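Local coordinates for StiE protein (Stigmatella aurantiaca, PDB 6ECX) that carries, within a multifunctional polyketide synthase, the S-adenosylmethionine-binding O-methyltransferase domain given here, and probably takes part in making a polyketide antibiotic, at residues 84-88 and 110-114; 89-95 and 156-162. All coordinates share one frame; numbering follows the deposited sequence. Where two conformers were deposited one is given.

In the fold
From the N terminus, residues 84-88 run directly into 89-95, which carries the first strand of the central sheet. Interaction 1 closes a loop of 21 intervening residues, including strand 91-94 and helix 101-109, by returning the chain at 110-114 to the loop before that strand. Interaction 2 closes a wider loop of 60 residues, pairing strand 91-94 with strand 157-163. The segments alternate along the chain, so the two loops cross rather than nest. Their centres lie about 10 Å apart, and they join where Lys-114 O meets Val-92 N at 2.9 Å, a probable hydrogen bond between neighbouring strands. Interaction 1 ties surface loops together; interaction 2 builds the sheet's buried middle.

Interaction 1: residues 84-88 and 110-114; sequences VDLSA and NEHLK
The imidazole of His-112 reaches across to the main chain of Leu-86, its NE2 donating a hydrogen bond to Leu-86 O at 2.8 Å. This joins two loops at the surface of the Rossmann-like methyltransferase fold: the one leading into strand 91-94 and the one between helix 101-109 and strand 114-119. The acceptor lies almost exactly in the ring plane, but the bond is bent, with 142° at the hydrogen, and NE2 sits 28° away from the carbonyl plane of Leu-86.

Beside this polar link, Leu-86 meets Asn-110, the two side chains crossing at about a right angle. Leu-86 CB lies 3.6 Å from Asn-110 OD1, while Leu-86 CD1 lies 3.7 Å from Asn-110 ND2, so the leucine touches both ends of the amide. The ND2 bond to Leu-106 O in the preceding helix probably fixes the rotation of that amide. Leu-113 adds a looser apolar contact, Leu-86 CD2 to Leu-113 CD1 at 4.4 Å, and both leucines also pack on Leu-106. The buried area is small, 193 Å² over both sides, in keeping with a surface contact.

Further out, each loop holds its own shape. Asn-110 to Leu-113 form a type I beta turn, closed by Leu-113 N to Asn-110 O at 3.1 Å. Within it His-112 CG lies between the backbone N and the carbonyl carbon (chi1 63°), and the ring has Leu-113 CG 4.0 Å above one face, near the rim. On the other loop, Asp-85 OD1 receives a weak bond from Ser-87 N, an Asx turn; Ser-87 N is in the same peptide group as the Leu-86 carbonyl, so even this weak bond may help orient the acceptor. Asp-85 OD1 also accepts from Ser-87 OG at 2.6 Å, on its syn side but well out of the carboxylate plane.

Interaction 2: residues 89-95 and 156-162; sequences IKNVMDF and MYDLVLG
Met-93 lies against the ring of Tyr-157: its CB stands 3.6 Å from the ring centroid and only 9° off the normal, a CH-pi contact over the face. Beyond CB the methionine bends at chi2 (72°), which brings SD obliquely to the same ring, 4.2 Å from its centroid, as a Met-aromatic contact. The phenol OH bonds to Asp-116 of the neighbouring strand.

The Phe-95 ring is met at its edge, in plane, by Val-160 CG1, 3.5 Å from CD2, whereas Gly-162 CA packs over a face, 3.4 Å from CZ; with no side chain there, the glycine lets the ring close in. Strands 91-94 and 159-162 run parallel side by side in the Rossmann-like sheet, Met-93 next to Val-160, and their regular bonds include Leu-161 N to Met-93 O at 2.7 Å. Tyr-157 precedes the corner at Asp-158; Phe-95, just past the end of strand 91-94, touches bound S-adenosylmethionine. On the face opposite Met-93 and Val-160, Val-92 lies alongside Leu-159, pointing the same way.

At that corner, Asp-158 OD2 accepts from Lys-90 N at 2.8 Å through its anti lone pair. A water joins Asp-158 OD1 to Asn-91 ND2 and Met-156 O.

Interaction 1: residues 84-88 and 110-114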
ATOM      1  N   VAL A  84       2.733 -14.919  -3.128  1.00 36.18           N
ATOM      2  CA  VAL A  84       3.371 -14.717  -4.432  1.00 33.62           C
ATOM      3  C   VAL A  84       4.635 -15.562  -4.524  1.00 40.56           C
ATOM      4  O   VAL A  84       5.476 -15.556  -3.616  1.00 42.67           O
ATOM      5  CB  VAL A  84       3.699 -13.234  -4.664  1.00 36.67           C
ATOM      6  CG1 VAL A  84       4.394 -13.045  -6.003  1.00 40.64           C
ATOM      7  CG2 VAL A  84       2.444 -12.361  -4.551  1.00 36.95           C
ATOM      8  N   ASP A  85       4.781 -16.277  -5.630  1.00 41.70           N
ATOM      9  CA  ASP A  85       6.004 -17.015  -5.934  1.00 39.15           C
ATOM     10  C   ASP A  85       6.755 -16.197  -6.975  1.00 44.33           C
ATOM     11  O   ASP A  85       6.463 -16.278  -8.170  1.00 41.22           O
ATOM     12  CB  ASP A  85       5.689 -18.420  -6.446  1.00 40.22           C
ATOM     13  CG  ASP A  85       6.948 -19.218  -6.798  1.00 50.42           C
ATOM     14  OD1 ASP A  85       8.069 -18.668  -6.700  1.00 50.19           O
ATOM     15  OD2 ASP A  85       6.815 -20.415  -7.164  1.00 52.15           O
ATOM     16  N   LEU A  86       7.730 -15.410  -6.529  1.00 44.29           N
ATOM     17  CA  LEU A  86       8.422 -14.541  -7.481  1.00 44.95           C
ATOM     18  C   LEU A  86       9.208 -15.326  -8.534  1.00 39.07           C
ATOM     19  O   LEU A  86       9.411 -14.825  -9.645  1.00 44.95           O
ATOM     20  CB  LEU A  86       9.342 -13.583  -6.731  1.00 47.32           C
ATOM     21  CG  LEU A  86       8.548 -12.545  -5.920  1.00 50.87           C
ATOM     22  CD1 LEU A  86       9.431 -11.841  -4.904  1.00 61.09           C
ATOM     23  CD2 LEU A  86       7.853 -11.532  -6.835  1.00 41.22           C
ATOM     24  N   SER A  87       9.607 -16.566  -8.247  1.00 43.24           N
ATOM     25  CA  SER A  87      10.346 -17.307  -9.260  1.00 46.91           C
ATOM     26  C   SER A  87       9.490 -17.601 -10.483  1.00 50.02           C
ATOM     27  O   SER A  87      10.038 -17.860 -11.563  1.00 51.45           O
ATOM     28  CB  SER A  87      10.910 -18.619  -8.682  1.00 51.00           C
ATOM     29  OG  SER A  87       9.863 -19.538  -8.431  1.00 56.51           O
ATOM     30  N   ALA A  88       8.161 -17.563 -10.333  1.00 45.83           N
ATOM     31  CA  ALA A  88       7.237 -17.932 -11.399  1.00 48.09           C
ATOM     32  C   ALA A  88       6.798 -16.738 -12.230  1.00 48.58           C
ATOM     33  O   ALA A  88       6.254 -16.911 -13.328  1.00 48.69           O
ATOM     34  CB  ALA A  88       5.998 -18.608 -10.796  1.00 42.62           C
ATOM     35  N   ASN A 110      15.566 -10.747  -7.320  1.00 55.41           N
ATOM     36  CA  ASN A 110      15.040 -11.655  -8.348  1.00 53.53           C
ATOM     37  C   ASN A 110      15.514 -11.146  -9.703  1.00 49.61           C
ATOM     38  O   ASN A 110      14.849 -10.313 -10.327  1.00 48.31           O
ATOM     39  CB  ASN A 110      13.521 -11.736  -8.287  1.00 46.82           C
ATOM     40  CG  ASN A 110      13.010 -11.980  -6.885  1.00 52.15           C
ATOM     41  OD1 ASN A 110      12.855 -13.126  -6.472  1.00 57.52           O
ATOM     42  ND2 ASN A 110      12.752 -10.901  -6.140  1.00 48.94           N
ATOM     43  N   GLU A 111      16.647 -11.665 -10.164  1.00 50.93           N
ATOM     44  CA  GLU A 111      17.308 -11.063 -11.314  1.00 54.96           C
ATOM     45  C   GLU A 111      16.532 -11.247 -12.608  1.00 50.10           C
ATOM     46  O   GLU A 111      16.785 -10.516 -13.565  1.00 49.99           O
ATOM     47  CB  GLU A 111      18.716 -11.633 -11.474  1.00 64.44           C
ATOM     48  CG  GLU A 111      19.651 -11.257 -10.335  1.00 85.29           C
ATOM     49  CD  GLU A 111      21.113 -11.528 -10.654  1.00 96.30           C
ATOM     50  OE1 GLU A 111      21.623 -10.968 -11.651  1.00100.39           O
ATOM     51  OE2 GLU A 111      21.748 -12.304  -9.908  1.00 97.60           O
ATOM     52  N   HIS A 112      15.606 -12.200 -12.666  1.00 46.88           N
ATOM     53  CA  HIS A 112      14.858 -12.416 -13.894  1.00 45.44           C
ATOM     54  C   HIS A 112      13.734 -11.400 -14.097  1.00 48.79           C
ATOM     55  O   HIS A 112      13.234 -11.270 -15.219  1.00 50.14           O
ATOM     56  CB  HIS A 112      14.254 -13.822 -13.891  1.00 45.88           C
ATOM     57  CG  HIS A 112      13.257 -14.038 -12.792  1.00 43.15           C
ATOM     58  ND1 HIS A 112      13.621 -14.182 -11.468  1.00 46.50           N
ATOM     59  CD2 HIS A 112      11.907 -14.134 -12.823  1.00 43.68           C
ATOM     60  CE1 HIS A 112      12.538 -14.362 -10.732  1.00 45.70           C
ATOM     61  NE2 HIS A 112      11.483 -14.337 -11.529  1.00 47.36           N
ATOM     62  N   LEU A 113      13.310 -10.694 -13.047  1.00 44.92           N
ATOM     63  CA  LEU A 113      12.127  -9.836 -13.138  1.00 42.52           C
ATOM     64  C   LEU A 113      12.383  -8.597 -13.992  1.00 47.01           C
ATOM     65  O   LEU A 113      13.486  -8.047 -14.011  1.00 45.69           O
ATOM     66  CB  LEU A 113      11.674  -9.375 -11.746  1.00 44.68           C
ATOM     67  CG  LEU A 113      11.186 -10.401 -10.724  1.00 44.47           C
ATOM     68  CD1 LEU A 113      10.863  -9.691  -9.420  1.00 39.81           C
ATOM     69  CD2 LEU A 113       9.957 -11.161 -11.259  1.00 39.96           C
ATOM     70  N   LYS A 114      11.328  -8.156 -14.684  1.00 40.19           N
ATOM     71  CA  LYS A 114      11.239  -6.858 -15.345  1.00 40.99           C
ATOM     72  C   LYS A 114      10.121  -6.075 -14.666  1.00 44.93           C
ATOM     73  O   LYS A 114       9.012  -6.593 -14.514  1.00 41.37           O
ATOM     74  CB  LYS A 114      10.926  -7.003 -16.840  1.00 50.61           C
ATOM     75  CG  LYS A 114      11.871  -7.918 -17.619  1.00 65.68           C
ATOM     76  CD  LYS A 114      12.983  -7.117 -18.312  1.00 78.02           C
ATOM     77  CE  LYS A 114      13.874  -8.000 -19.178  1.00 85.62           C
ATOM     78  NZ  LYS A 114      14.909  -7.208 -19.895  1.00 95.96           N
TER

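Interaction 2: residues 89-95 and 156-162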
ATOM      1  N   ILE A  89       7.022 -15.563 -11.741  1.00 43.41           N
ATOM      2  CA  ILE A  89       6.551 -14.322 -12.336  1.00 41.24           C
ATOM      3  C   ILE A  89       7.654 -13.738 -13.205  1.00 45.86           C
ATOM      4  O   ILE A  89       8.847 -13.949 -12.950  1.00 42.55           O
ATOM      5  CB  ILE A  89       6.115 -13.397 -11.184  1.00 43.80           C
ATOM      6  CG1 ILE A  89       4.702 -13.823 -10.741  1.00 41.59           C
ATOM      7  CG2 ILE A  89       6.221 -11.906 -11.518  1.00 43.34           C
ATOM      8  CD1 ILE A  89       4.351 -13.334  -9.390  1.00 53.04           C
ATOM      9  N   LYS A  90       7.258 -13.033 -14.267  1.00 43.57           N
ATOM     10  CA  LYS A  90       8.201 -12.341 -15.128  1.00 48.11           C
ATOM     11  C   LYS A  90       8.125 -10.825 -15.004  1.00 46.57           C
ATOM     12  O   LYS A  90       9.158 -10.184 -14.796  1.00 44.09           O
ATOM     13  CB  LYS A  90       7.982 -12.745 -16.590  1.00 50.06           C
ATOM     14  CG  LYS A  90       8.967 -12.093 -17.547  1.00 53.54           C
ATOM     15  CD  LYS A  90      10.407 -12.347 -17.114  1.00 59.25           C
ATOM     16  CE  LYS A  90      11.409 -11.916 -18.175  1.00 66.84           C
ATOM     17  NZ  LYS A  90      12.759 -12.470 -17.862  1.00 78.91           N
ATOM     18  N   ASN A  91       6.925 -10.237 -15.111  1.00 39.21           N
ATOM     19  CA  ASN A  91       6.758  -8.794 -15.279  1.00 40.13           C
ATOM     20  C   ASN A  91       5.919  -8.231 -14.138  1.00 42.52           C
ATOM     21  O   ASN A  91       4.880  -8.807 -13.800  1.00 34.67           O
ATOM     22  CB  ASN A  91       6.072  -8.500 -16.622  1.00 42.49           C
ATOM     23  CG  ASN A  91       6.856  -9.063 -17.813  1.00 51.13           C
ATOM     24  OD1 ASN A  91       7.971  -8.630 -18.079  1.00 50.30           O
ATOM     25  ND2 ASN A  91       6.275 -10.036 -18.519  1.00 59.01           N
ATOM     26  N   VAL A  92       6.356  -7.087 -13.579  1.00 35.55           N
ATOM     27  CA  VAL A  92       5.745  -6.457 -12.407  1.00 36.12           C
ATOM     28  C   VAL A  92       5.392  -5.009 -12.743  1.00 41.72           C
ATOM     29  O   VAL A  92       6.184  -4.301 -13.373  1.00 40.40           O
ATOM     30  CB  VAL A  92       6.692  -6.490 -11.178  1.00 37.92           C
ATOM     31  CG1 VAL A  92       6.011  -5.862  -9.915  1.00 37.37           C
ATOM     32  CG2 VAL A  92       7.207  -7.915 -10.893  1.00 38.98           C
ATOM     33  N   MET A  93       4.213  -4.562 -12.307  1.00 38.20           N
ATOM     34  CA  MET A  93       3.799  -3.161 -12.428  1.00 34.76           C
ATOM     35  C   MET A  93       3.503  -2.604 -11.044  1.00 40.99           C
ATOM     36  O   MET A  93       2.692  -3.180 -10.313  1.00 36.96           O
ATOM     37  CB  MET A  93       2.550  -3.029 -13.306  1.00 32.47           C
ATOM     38  CG  MET A  93       2.044  -1.603 -13.503  1.00 36.92           C
ATOM     39  SD  MET A  93       3.166  -0.696 -14.608  1.00 43.50           S
ATOM     40  CE  MET A  93       3.227   0.887 -13.728  1.00 37.12           C
ATOM     41  N   ASP A  94       4.133  -1.466 -10.688  1.00 39.87           N
ATOM     42  CA  ASP A  94       3.843  -0.751  -9.438  1.00 39.80           C
ATOM     43  C   ASP A  94       3.127   0.539  -9.800  1.00 41.74           C
ATOM     44  O   ASP A  94       3.758   1.474 -10.317  1.00 47.79           O
ATOM     45  CB  ASP A  94       5.129  -0.450  -8.664  1.00 45.10           C
ATOM     46  CG  ASP A  94       4.872   0.223  -7.310  1.00 43.86           C
ATOM     47  OD1 ASP A  94       3.804   0.840  -7.098  1.00 47.18           O
ATOM     48  OD2 ASP A  94       5.769   0.130  -6.439  1.00 47.84           O
ATOM     49  N   PHE A  95       1.814   0.617  -9.547  1.00 43.11           N
ATOM     50  CA  PHE A  95       1.097   1.758 -10.101  1.00 44.60           C
ATOM     51  C   PHE A  95       1.113   2.991  -9.200  1.00 47.22           C
ATOM     52  O   PHE A  95       0.464   3.985  -9.528  1.00 48.46           O
ATOM     53  CB  PHE A  95      -0.337   1.378 -10.508  1.00 44.59           C
ATOM     54  CG  PHE A  95      -1.230   0.914  -9.393  1.00 42.91           C
ATOM     55  CD1 PHE A  95      -1.932   1.825  -8.628  1.00 43.61           C
ATOM     56  CD2 PHE A  95      -1.445  -0.439  -9.179  1.00 38.25           C
ATOM     57  CE1 PHE A  95      -2.806   1.402  -7.636  1.00 45.32           C
ATOM     58  CE2 PHE A  95      -2.330  -0.877  -8.195  1.00 41.32           C
ATOM     59  CZ  PHE A  95      -3.005   0.040  -7.422  1.00 43.06           C
ATOM     60  N   MET A 156       2.303  -5.903 -20.443  0.53 46.92           N
ATOM     61  CA  MET A 156       1.408  -6.941 -19.950  0.53 44.89           C
ATOM     62  C   MET A 156       2.103  -7.628 -18.781  0.53 44.75           C
ATOM     63  O   MET A 156       3.219  -8.139 -18.936  0.53 45.11           O
ATOM     64  CB  MET A 156       1.071  -7.928 -21.074  0.53 43.72           C
ATOM     65  CG  MET A 156       0.061  -8.990 -20.704  0.53 40.65           C
ATOM     66  SD  MET A 156      -1.547  -8.305 -20.240  0.53 47.00           S
ATOM     67  CE  MET A 156      -2.075  -7.585 -21.791  0.53 50.02           C
ATOM     68  N   TYR A 157       1.456  -7.632 -17.613  1.00 37.92           N
ATOM     69  CA  TYR A 157       2.119  -7.960 -16.358  1.00 35.27           C
ATOM     70  C   TYR A 157       1.574  -9.242 -15.742  1.00 38.05           C
ATOM     71  O   TYR A 157       0.452  -9.674 -16.022  1.00 37.73           O
ATOM     72  CB  TYR A 157       1.979  -6.785 -15.373  1.00 35.77           C
ATOM     73  CG  TYR A 157       2.606  -5.546 -15.964  1.00 36.53           C
ATOM     74  CD1 TYR A 157       3.984  -5.346 -15.893  1.00 36.24           C
ATOM     75  CD2 TYR A 157       1.844  -4.630 -16.677  1.00 38.03           C
ATOM     76  CE1 TYR A 157       4.594  -4.235 -16.498  1.00 38.76           C
ATOM     77  CE2 TYR A 157       2.438  -3.513 -17.274  1.00 39.70           C
ATOM     78  CZ  TYR A 157       3.805  -3.318 -17.163  1.00 42.40           C
ATOM     79  OH  TYR A 157       4.380  -2.219 -17.748  1.00 40.17           O
ATOM     80  N   ASP A 158       2.416  -9.858 -14.910  1.00 36.48           N
ATOM     81  CA  ASP A 158       2.053 -11.015 -14.108  1.00 33.40           C
ATOM     82  C   ASP A 158       1.704 -10.649 -12.687  1.00 34.66           C
ATOM     83  O   ASP A 158       0.932 -11.365 -12.040  1.00 34.84           O
ATOM     84  CB  ASP A 158       3.216 -12.009 -14.073  1.00 38.70           C
ATOM     85  CG  ASP A 158       3.627 -12.468 -15.455  1.00 37.01           C
ATOM     86  OD1 ASP A 158       2.760 -12.532 -16.341  1.00 38.14           O
ATOM     87  OD2 ASP A 158       4.816 -12.762 -15.642  1.00 41.91           O
ATOM     88  N   LEU A 159       2.227  -9.520 -12.197  1.00 34.78           N
ATOM     89  CA  LEU A 159       2.001  -9.082 -10.826  1.00 35.14           C
ATOM     90  C   LEU A 159       1.864  -7.571 -10.845  1.00 38.04           C
ATOM     91  O   LEU A 159       2.634  -6.895 -11.539  1.00 35.87           O
ATOM     92  CB  LEU A 159       3.161  -9.508  -9.907  1.00 34.94           C
ATOM     93  CG  LEU A 159       3.277  -8.921  -8.489  1.00 41.04           C
ATOM     94  CD1 LEU A 159       2.151  -9.447  -7.596  1.00 36.22           C
ATOM     95  CD2 LEU A 159       4.643  -9.294  -7.868  1.00 39.92           C
ATOM     96  N   VAL A 160       0.861  -7.047 -10.126  1.00 38.16           N
ATOM     97  CA  VAL A 160       0.620  -5.608 -10.010  1.00 36.14           C
ATOM     98  C   VAL A 160       0.601  -5.231  -8.530  1.00 43.93           C
ATOM     99  O   VAL A 160      -0.016  -5.922  -7.714  1.00 38.33           O
ATOM    100  CB  VAL A 160      -0.697  -5.183 -10.696  1.00 37.61           C
ATOM    101  CG1 VAL A 160      -0.967  -3.677 -10.497  1.00 32.41           C
ATOM    102  CG2 VAL A 160      -0.676  -5.483 -12.196  1.00 37.94           C
ATOM    103  N   LEU A 161       1.280  -4.130  -8.185  1.00 38.96           N
ATOM    104  CA  LEU A 161       1.437  -3.684  -6.806  1.00 37.65           C
ATOM    105  C   LEU A 161       0.744  -2.333  -6.643  1.00 41.80           C
ATOM    106  O   LEU A 161       0.936  -1.424  -7.470  1.00 42.76           O
ATOM    107  CB  LEU A 161       2.918  -3.522  -6.400  1.00 38.32           C
ATOM    108  CG  LEU A 161       3.980  -4.552  -6.758  1.00 45.95           C
ATOM    109  CD1 LEU A 161       5.349  -4.112  -6.228  1.00 46.43           C
ATOM    110  CD2 LEU A 161       3.623  -5.902  -6.187  1.00 43.54           C
ATOM    111  N   GLY A 162      -0.032  -2.199  -5.568  1.00 38.53           N
ATOM    112  CA  GLY A 162      -0.596  -0.905  -5.198  1.00 35.82           C
ATOM    113  C   GLY A 162      -0.640  -0.805  -3.691  1.00 43.57           C
ATOM    114  O   GLY A 162      -1.628  -1.208  -3.071  1.00 39.20           O
TER
HETATM  115  O   HOH W   1       3.709 -10.959 -18.417  1.00 50.27           O